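Local atomic coordinates of phosphoribosylformylglycinamidine synthase 2 (Thermus thermophilus, PDB entry 3VIU), a protein that belongs to the AIR synthase-related (PurM-like) family, carries two tandem pairs of PurM-type domains, and binds adenosine-5'-diphosphate and magnesium. Residues L278-H283 with V334-E340; V29-F34 with V352-P356; A467-R471 with E599-Q603. All blocks are in the same frame, centred on the assembly; numbering follows the deposited sequence.

Interaction 1. Residues L278-H283 with V334-E340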
loop_
_atom_site.group_PDB
_atom_site.type_symbol
_atom_site.label_atom_id
_atom_site.label_comp_id
_atom_site.label_asym_id
_atom_site.label_seq_id
_atom_site.Cartn_x
_atom_site.Cartn_y
_atom_site.Cartn_z
ATOM N N LEU A 278 -16.903 -26.613 1.934
ATOM C CA LEU A 278 -16.649 -28.010 2.274
ATOM C C LEU A 278 -15.448 -28.076 3.207
ATOM O O LEU A 278 -14.979 -27.044 3.691
ATOM C CB LEU A 278 -16.408 -28.845 1.004
ATOM C CG LEU A 278 -15.497 -28.238 -0.062
ATOM C CD1 LEU A 278 -14.091 -28.104 0.515
ATOM C CD2 LEU A 278 -15.504 -29.103 -1.331
ATOM N N GLY A 279 -14.954 -29.282 3.462
ATOM C CA GLY A 279 -13.820 -29.425 4.350
ATOM C C GLY A 279 -12.590 -29.995 3.679
ATOM O O GLY A 279 -12.619 -30.384 2.511
ATOM N N VAL A 280 -11.495 -30.045 4.424
ATOM C CA VAL A 280 -10.252 -30.573 3.893
ATOM C C VAL A 280 -9.559 -31.521 4.872
ATOM O O VAL A 280 -9.475 -31.249 6.068
ATOM C CB VAL A 280 -9.291 -29.422 3.519
ATOM C CG1 VAL A 280 -9.235 -28.429 4.650
ATOM C CG2 VAL A 280 -7.889 -29.969 3.229
ATOM N N GLU A 281 -9.083 -32.644 4.349
ATOM C CA GLU A 281 -8.376 -33.630 5.151
ATOM C C GLU A 281 -6.895 -33.448 4.826
ATOM O O GLU A 281 -6.486 -33.591 3.669
ATOM C CB GLU A 281 -8.823 -35.047 4.768
ATOM C CG GLU A 281 -8.194 -36.172 5.598
ATOM C CD GLU A 281 -8.682 -37.566 5.182
ATOM O OE1 GLU A 281 -8.064 -38.197 4.287
ATOM O OE2 GLU A 281 -9.697 -38.019 5.745
ATOM N N LEU A 282 -6.096 -33.120 5.835
ATOM C CA LEU A 282 -4.664 -32.921 5.632
ATOM C C LEU A 282 -3.858 -34.107 6.158
ATOM O O LEU A 282 -4.029 -34.537 7.296
ATOM C CB LEU A 282 -4.206 -31.625 6.326
ATOM C CG LEU A 282 -2.706 -31.292 6.377
ATOM C CD1 LEU A 282 -2.098 -31.279 4.979
ATOM C CD2 LEU A 282 -2.522 -29.934 7.043
ATOM N N HIS A 283 -2.993 -34.642 5.309
ATOM C CA HIS A 283 -2.144 -35.764 5.680
ATOM C C HIS A 283 -0.762 -35.177 5.938
ATOM O O HIS A 283 0.033 -35.030 5.015
ATOM C CB HIS A 283 -2.081 -36.770 4.533
ATOM C CG HIS A 283 -3.396 -37.416 4.217
ATOM N ND1 HIS A 283 -3.834 -38.563 4.844
ATOM C CD2 HIS A 283 -4.371 -37.075 3.338
ATOM C CE1 HIS A 283 -5.019 -38.900 4.366
ATOM N NE2 HIS A 283 -5.368 -38.014 3.451
ATOM N N VAL A 334 -0.974 -33.354 -0.887
ATOM C CA VAL A 334 -0.821 -33.323 0.563
ATOM C C VAL A 334 -2.155 -33.420 1.326
ATOM O O VAL A 334 -2.177 -33.737 2.523
ATOM C CB VAL A 334 -0.050 -32.020 0.957
ATOM C CG1 VAL A 334 -0.926 -31.096 1.778
ATOM C CG2 VAL A 334 1.227 -32.368 1.674
ATOM N N ALA A 335 -3.258 -33.155 0.628
ATOM C CA ALA A 335 -4.590 -33.204 1.236
ATOM C C ALA A 335 -5.676 -33.412 0.183
ATOM O O ALA A 335 -5.394 -33.466 -1.009
ATOM C CB ALA A 335 -4.862 -31.911 2.024
ATOM N N ARG A 336 -6.919 -33.532 0.633
ATOM C CA ARG A 336 -8.042 -33.736 -0.275
ATOM C C ARG A 336 -9.291 -33.095 0.310
ATOM O O ARG A 336 -9.380 -32.895 1.521
ATOM C CB ARG A 336 -8.296 -35.233 -0.482
ATOM C CG ARG A 336 -8.595 -35.978 0.814
ATOM C CD ARG A 336 -8.866 -37.453 0.567
ATOM N NE ARG A 336 -10.290 -37.758 0.602
ATOM C CZ ARG A 336 -10.955 -38.096 1.700
ATOM N NH1 ARG A 336 -10.327 -38.184 2.864
ATOM N NH2 ARG A 336 -12.255 -38.338 1.630
ATOM N N THR A 337 -10.254 -32.775 -0.546
ATOM C CA THR A 337 -11.491 -32.173 -0.073
ATOM C C THR A 337 -12.476 -33.259 0.332
ATOM O O THR A 337 -12.503 -34.338 -0.261
ATOM C CB THR A 337 -12.153 -31.282 -1.155
ATOM O OG1 THR A 337 -12.331 -32.037 -2.364
ATOM C CG2 THR A 337 -11.297 -30.057 -1.433
ATOM N N ILE A 338 -13.272 -32.966 1.355
ATOM C CA ILE A 338 -14.284 -33.884 1.855
ATOM C C ILE A 338 -15.573 -33.080 2.014
ATOM O O ILE A 338 -15.532 -31.858 2.120
ATOM C CB ILE A 338 -13.875 -34.496 3.224
ATOM C CG1 ILE A 338 -13.603 -33.390 4.238
ATOM C CG2 ILE A 338 -12.632 -35.365 3.067
ATOM C CD1 ILE A 338 -13.231 -33.917 5.612
ATOM N N PRO A 339 -16.734 -33.750 2.023
ATOM C CA PRO A 339 -18.020 -33.057 2.170
ATOM C C PRO A 339 -18.291 -32.496 3.570
ATOM O O PRO A 339 -19.006 -31.505 3.721
ATOM C CB PRO A 339 -19.032 -34.122 1.754
ATOM C CG PRO A 339 -18.377 -35.391 2.208
ATOM C CD PRO A 339 -16.937 -35.188 1.771
ATOM N N GLU A 340 -17.729 -33.126 4.592
ATOM C CA GLU A 340 -17.915 -32.654 5.959
ATOM C C GLU A 340 -17.136 -31.352 6.132
ATOM O O GLU A 340 -15.918 -31.327 5.970
ATOM C CB GLU A 340 -17.405 -33.689 6.963
ATOM C CG GLU A 340 -17.820 -35.110 6.656
ATOM C CD GLU A 340 -16.917 -35.765 5.640
ATOM O OE1 GLU A 340 -16.757 -35.214 4.538
ATOM O OE2 GLU A 340 -16.360 -36.837 5.945
#
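Strands 279-283 and 334-338 pair antiparallel, their N-to-C directions 152° apart and their axes 4.4 Å from each other. Across the pair the facing main-chain groups form a ladder. G279 N donates to I338 O at 3.0 Å and I338 N returns a bond to G279 O at 2.9 Å; E281 N reaches R336 O at 2.9 Å, and R336 N reaches E281 O at 3.1 Å, the latter with a less certain acceptor position. H283 N to V334 O, 3.0 Å, closes the series. Outward, V280 bonds through its backbone to V342 and R344, L282 to R344 and L346, and V334 to I197. Between the hydrogen-bonded pairs lie the non-hydrogen-bonded pairs V280-T337 and L282-A335, with CA-CA distances of 4.5 and 4.4 Å. On the face carrying E281 and R336, E281 OE1 forms a salt bridge with R336 NH1 at 2.7 Å, while E281 OE2 is taken by R344. On the face of V280, L282 and A335 the side-chain contacts are apolar: V280 CG2 meets A335 CB at 3.8 Å; L282 CD1 also touches V334 CG1, 3.4 Å, at the end of the pair. T337 OG1 is satisfied elsewhere, by S192 O and R195 N. V334 and A335 form a classic beta bulge opposite I197. The pair sits inside the mixed sheet of the first PurM-type C-terminal domain: strand 196-201 flanks 331-338, strand 342-347 runs parallel to 279-283, and helix 264-275 covers V280 and L282 through L269.

Interaction 2. Residues V29-F34 with V352-P356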
loop_
_atom_site.group_PDB
_atom_site.type_symbol
_atom_site.label_atom_id
_atom_site.label_comp_id
_atom_site.label_asym_id
_atom_site.label_seq_id
_atom_site.Cartn_x
_atom_site.Cartn_y
_atom_site.Cartn_z
ATOM N N VAL A 29 -3.224 -29.506 20.368
ATOM C CA VAL A 29 -3.049 -29.048 18.992
ATOM C C VAL A 29 -4.166 -28.102 18.554
ATOM O O VAL A 29 -3.905 -26.988 18.094
ATOM C CB VAL A 29 -2.989 -30.242 18.012
ATOM C CG1 VAL A 29 -2.986 -29.742 16.578
ATOM C CG2 VAL A 29 -1.744 -31.070 18.282
ATOM N N GLU A 30 -5.410 -28.552 18.698
ATOM C CA GLU A 30 -6.561 -27.743 18.323
ATOM C C GLU A 30 -6.545 -26.386 19.030
ATOM O O GLU A 30 -6.907 -25.360 18.442
ATOM C CB GLU A 30 -7.852 -28.506 18.643
ATOM C CG GLU A 30 -8.059 -29.725 17.750
ATOM C CD GLU A 30 -9.237 -30.586 18.161
ATOM O OE1 GLU A 30 -9.714 -31.373 17.314
ATOM O OE2 GLU A 30 -9.679 -30.486 19.328
ATOM N N LEU A 31 -6.114 -26.379 20.289
ATOM C CA LEU A 31 -6.054 -25.138 21.044
ATOM C C LEU A 31 -5.070 -24.196 20.356
ATOM O O LEU A 31 -5.368 -23.021 20.132
ATOM C CB LEU A 31 -5.597 -25.400 22.480
ATOM C CG LEU A 31 -6.396 -24.717 23.599
ATOM C CD1 LEU A 31 -5.634 -24.865 24.900
ATOM C CD2 LEU A 31 -6.614 -23.245 23.298
ATOM N N LEU A 32 -3.895 -24.722 20.020
ATOM C CA LEU A 32 -2.868 -23.933 19.357
ATOM C C LEU A 32 -3.368 -23.380 18.021
ATOM O O LEU A 32 -2.992 -22.277 17.624
ATOM C CB LEU A 32 -1.600 -24.781 19.167
ATOM C CG LEU A 32 -0.483 -24.619 20.216
ATOM C CD1 LEU A 32 -1.062 -24.312 21.578
ATOM C CD2 LEU A 32 0.359 -25.886 20.274
ATOM N N LEU A 33 -4.224 -24.134 17.336
ATOM C CA LEU A 33 -4.769 -23.679 16.063
ATOM C C LEU A 33 -5.643 -22.434 16.270
ATOM O O LEU A 33 -5.539 -21.451 15.524
ATOM C CB LEU A 33 -5.596 -24.793 15.403
ATOM C CG LEU A 33 -4.881 -26.093 14.990
ATOM C CD1 LEU A 33 -5.877 -27.028 14.315
ATOM C CD2 LEU A 33 -3.725 -25.795 14.047
ATOM N N PHE A 34 -6.505 -22.475 17.282
ATOM C CA PHE A 34 -7.373 -21.342 17.563
ATOM C C PHE A 34 -6.593 -20.110 18.003
ATOM O O PHE A 34 -6.874 -19.000 17.555
ATOM C CB PHE A 34 -8.406 -21.700 18.631
ATOM C CG PHE A 34 -9.599 -22.429 18.092
ATOM C CD1 PHE A 34 -9.681 -23.816 18.169
ATOM C CD2 PHE A 34 -10.634 -21.731 17.480
ATOM C CE1 PHE A 34 -10.783 -24.495 17.642
ATOM C CE2 PHE A 34 -11.731 -22.398 16.953
ATOM C CZ PHE A 34 -11.807 -23.781 17.034
ATOM N N VAL A 352 -5.187 -36.133 14.654
ATOM C CA VAL A 352 -4.662 -35.251 15.691
ATOM C C VAL A 352 -5.443 -33.947 15.851
ATOM O O VAL A 352 -5.144 -33.135 16.729
ATOM C CB VAL A 352 -3.189 -34.902 15.415
ATOM C CG1 VAL A 352 -2.330 -36.150 15.516
ATOM C CG2 VAL A 352 -3.056 -34.279 14.037
ATOM N N ALA A 353 -6.437 -33.747 14.994
ATOM C CA ALA A 353 -7.258 -32.549 15.058
ATOM C C ALA A 353 -8.390 -32.619 14.049
ATOM O O ALA A 353 -8.221 -33.107 12.928
ATOM C CB ALA A 353 -6.410 -31.310 14.805
ATOM N N GLU A 354 -9.547 -32.118 14.455
ATOM C CA GLU A 354 -10.718 -32.115 13.601
ATOM C C GLU A 354 -11.671 -31.062 14.125
ATOM O O GLU A 354 -12.558 -31.346 14.932
ATOM C CB GLU A 354 -11.384 -33.492 13.611
ATOM C CG GLU A 354 -12.732 -33.529 12.916
ATOM C CD GLU A 354 -13.216 -34.936 12.665
ATOM O OE1 GLU A 354 -12.721 -35.575 11.708
ATOM O OE2 GLU A 354 -14.087 -35.403 13.432
ATOM N N VAL A 355 -11.480 -29.833 13.670
ATOM C CA VAL A 355 -12.324 -28.748 14.119
ATOM C C VAL A 355 -13.156 -28.250 12.955
ATOM O O VAL A 355 -12.717 -28.292 11.805
ATOM C CB VAL A 355 -11.472 -27.601 14.681
ATOM C CG1 VAL A 355 -10.402 -28.169 15.606
ATOM C CG2 VAL A 355 -10.836 -26.822 13.560
ATOM N N PRO A 356 -14.389 -27.803 13.230
ATOM C CA PRO A 356 -15.239 -27.305 12.146
ATOM C C PRO A 356 -14.583 -26.097 11.471
ATOM O O PRO A 356 -13.992 -25.252 12.142
ATOM C CB PRO A 356 -16.538 -26.945 12.868
ATOM C CG PRO A 356 -16.575 -27.937 13.989
ATOM C CD PRO A 356 -15.150 -27.928 14.485
#
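A carboxylate at the end of a helix side chain bonds to the backbone of an edge strand: E354 N donates to E30 OE1 at 3.0 Å with an N-H...O angle of 168°. The same OE1 forms a salt bridge with R24, which also donates to E354 O, so the charge is balanced where it meets the strand. The E30 chain is extended (chi2 173°), and its aliphatic part packs as well, CG lying 3.5 Å from V355 CG1. The axis of residues 29-34, in helix 28-37 of the N-terminal linker region, crosses that of residues 352-356 at -51°, 8.5 Å away at closest; strand 350-356 is one of the two outermost strands of the seven-stranded mixed sheet. A353 and V355 point toward the helix. V29 CG1 and L33 CD1 come within 4.2 and 4.3 Å of A353 CB, and F34 CE1 lies 4.2 Å from V355 CG1. E354 points away, its carboxylate paired with R344. V352 and A353 form a classic beta bulge opposite V345, while N27 bonds to V352 O.

Interaction 3. Residues A467-R471 with E599-Q603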
loop_
_atom_site.group_PDB
_atom_site.type_symbol
_atom_site.label_atom_id
_atom_site.label_comp_id
_atom_site.label_asym_id
_atom_site.label_seq_id
_atom_site.Cartn_x
_atom_site.Cartn_y
_atom_site.Cartn_z
ATOM N N ALA A 467 -7.710 10.808 -1.348
ATOM C CA ALA A 467 -7.774 11.930 -2.271
ATOM C C ALA A 467 -6.426 12.101 -2.983
ATOM O O ALA A 467 -6.363 12.079 -4.214
ATOM C CB ALA A 467 -8.145 13.210 -1.516
ATOM N N GLU A 468 -5.352 12.241 -2.206
ATOM C CA GLU A 468 -4.016 12.422 -2.763
ATOM C C GLU A 468 -3.635 11.298 -3.725
ATOM O O GLU A 468 -3.193 11.557 -4.843
ATOM C CB GLU A 468 -2.970 12.513 -1.647
ATOM C CG GLU A 468 -1.584 12.917 -2.162
ATOM C CD GLU A 468 -0.560 13.142 -1.052
ATOM O OE1 GLU A 468 0.515 13.722 -1.336
ATOM O OE2 GLU A 468 -0.818 12.735 0.102
ATOM N N ALA A 469 -3.804 10.053 -3.296
ATOM C CA ALA A 469 -3.466 8.922 -4.150
ATOM C C ALA A 469 -4.228 9.011 -5.479
ATOM O O ALA A 469 -3.650 8.820 -6.552
ATOM C CB ALA A 469 -3.785 7.613 -3.439
ATOM N N CYS A 470 -5.520 9.308 -5.414
ATOM C CA CYS A 470 -6.312 9.429 -6.630
ATOM C C CYS A 470 -5.853 10.625 -7.464
ATOM O O CYS A 470 -5.850 10.560 -8.693
ATOM C CB CYS A 470 -7.789 9.580 -6.289
ATOM S SG CYS A 470 -8.522 8.087 -5.636
ATOM N N ARG A 471 -5.460 11.708 -6.791
ATOM C CA ARG A 471 -5.001 12.904 -7.478
ATOM C C ARG A 471 -3.711 12.603 -8.234
ATOM O O ARG A 471 -3.540 13.018 -9.381
ATOM C CB ARG A 471 -4.758 14.046 -6.479
ATOM C CG ARG A 471 -4.523 15.413 -7.136
ATOM C CD ARG A 471 -4.142 16.467 -6.119
ATOM N NE ARG A 471 -5.055 16.460 -4.979
ATOM C CZ ARG A 471 -4.676 16.283 -3.716
ATOM N NH1 ARG A 471 -5.584 16.290 -2.756
ATOM N NH2 ARG A 471 -3.392 16.101 -3.411
ATOM N N GLU A 599 -12.210 18.492 -5.094
ATOM C CA GLU A 599 -11.202 17.482 -5.391
ATOM C C GLU A 599 -11.575 16.653 -6.613
ATOM O O GLU A 599 -10.762 16.475 -7.520
ATOM C CB GLU A 599 -11.000 16.551 -4.190
ATOM C CG GLU A 599 -9.886 15.517 -4.400
ATOM C CD GLU A 599 -8.502 16.142 -4.539
ATOM O OE1 GLU A 599 -7.782 15.801 -5.499
ATOM O OE2 GLU A 599 -8.125 16.967 -3.684
ATOM N N LYS A 600 -12.808 16.156 -6.634
ATOM C CA LYS A 600 -13.291 15.342 -7.749
ATOM C C LYS A 600 -13.303 16.131 -9.060
ATOM O O LYS A 600 -12.864 15.635 -10.100
ATOM C CB LYS A 600 -14.702 14.818 -7.442
ATOM C CG LYS A 600 -15.325 13.956 -8.537
ATOM C CD LYS A 600 -16.608 13.297 -8.039
ATOM C CE LYS A 600 -17.193 12.315 -9.054
ATOM N NZ LYS A 600 -17.832 12.982 -10.231
ATOM N N ALA A 601 -13.804 17.359 -9.009
ATOM C CA ALA A 601 -13.871 18.198 -10.196
ATOM C C ALA A 601 -12.471 18.514 -10.732
ATOM O O ALA A 601 -12.263 18.559 -11.944
ATOM C CB ALA A 601 -14.625 19.488 -9.880
ATOM N N VAL A 602 -11.515 18.728 -9.834
ATOM C CA VAL A 602 -10.147 19.023 -10.252
ATOM C C VAL A 602 -9.511 17.795 -10.908
ATOM O O VAL A 602 -8.824 17.916 -11.928
ATOM C CB VAL A 602 -9.263 19.470 -9.048
ATOM C CG1 VAL A 602 -7.807 19.564 -9.474
ATOM C CG2 VAL A 602 -9.725 20.828 -8.527
ATOM N N GLN A 603 -9.742 16.617 -10.325
ATOM C CA GLN A 603 -9.185 15.377 -10.862
ATOM C C GLN A 603 -9.715 15.092 -12.267
ATOM O O GLN A 603 -8.983 14.619 -13.136
ATOM C CB GLN A 603 -9.500 14.185 -9.945
ATOM C CG GLN A 603 -8.919 14.291 -8.540
ATOM C CD GLN A 603 -8.673 12.938 -7.878
ATOM O OE1 GLN A 603 -8.341 12.872 -6.700
ATOM N NE2 GLN A 603 -8.824 11.861 -8.637
#
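A467 opens the contact with its methyl group: CB lies 4.1 Å from E599 CG, and the axes of 467-471 and 599-603 run 11° apart in direction and approach to 10.6 Å. E468 and A469 point away from the second helix. At C470 the CA-to-CB bond turns back toward it, bringing the residue against Q603, whose side chain also approaches the backbone of A467 and R471. R471 then supplies the salt bridge of the contact. Its NE donates to E599 OE1 at 2.9 Å (148°) and its NH1 to E599 OE2 at 2.8 Å (166°), a bidentate pairing that meets the guanidinium at its edge. E599 OE2 is also bonded to S659. The third guanidinium nitrogen, R471 NH2, forms a salt bridge with D620, one of the magnesium site residues, so this pairing lies in the second shell of the metal, with the R471 side chain about 7 Å from the ion. The contact joins helix 458-475 of the second PurM-type N-terminal domain to helix 596-611 of the following C-terminal domain. Behind the first helix, A469 and C470 rest on strand 538-548 through V543, while L515 of helix 495-515 touches C470, E599 and K600.

Overall arrangement
Interactions 1 and 2 address the same seven-stranded sheet, one inside it and one on its edge strand; their centres are 15 Å apart and their nearest atoms about 6 Å, without touching. R344 connects them, holding E281 of interaction 1 and E354 of interaction 2. Along the chain, interaction 1 is nested within the loop closed by 29-34 and 352-356. Interaction 3 follows in series, in the second pair of PurM-type domains on the opposite side of the chain's centre, with its centre 48 Å from each of the others. Of the three, interaction 3 is the one tied to the magnesium site, through D620; the modelled adenosine-5'-diphosphate pocket draws residues from both halves, including D259 and D485.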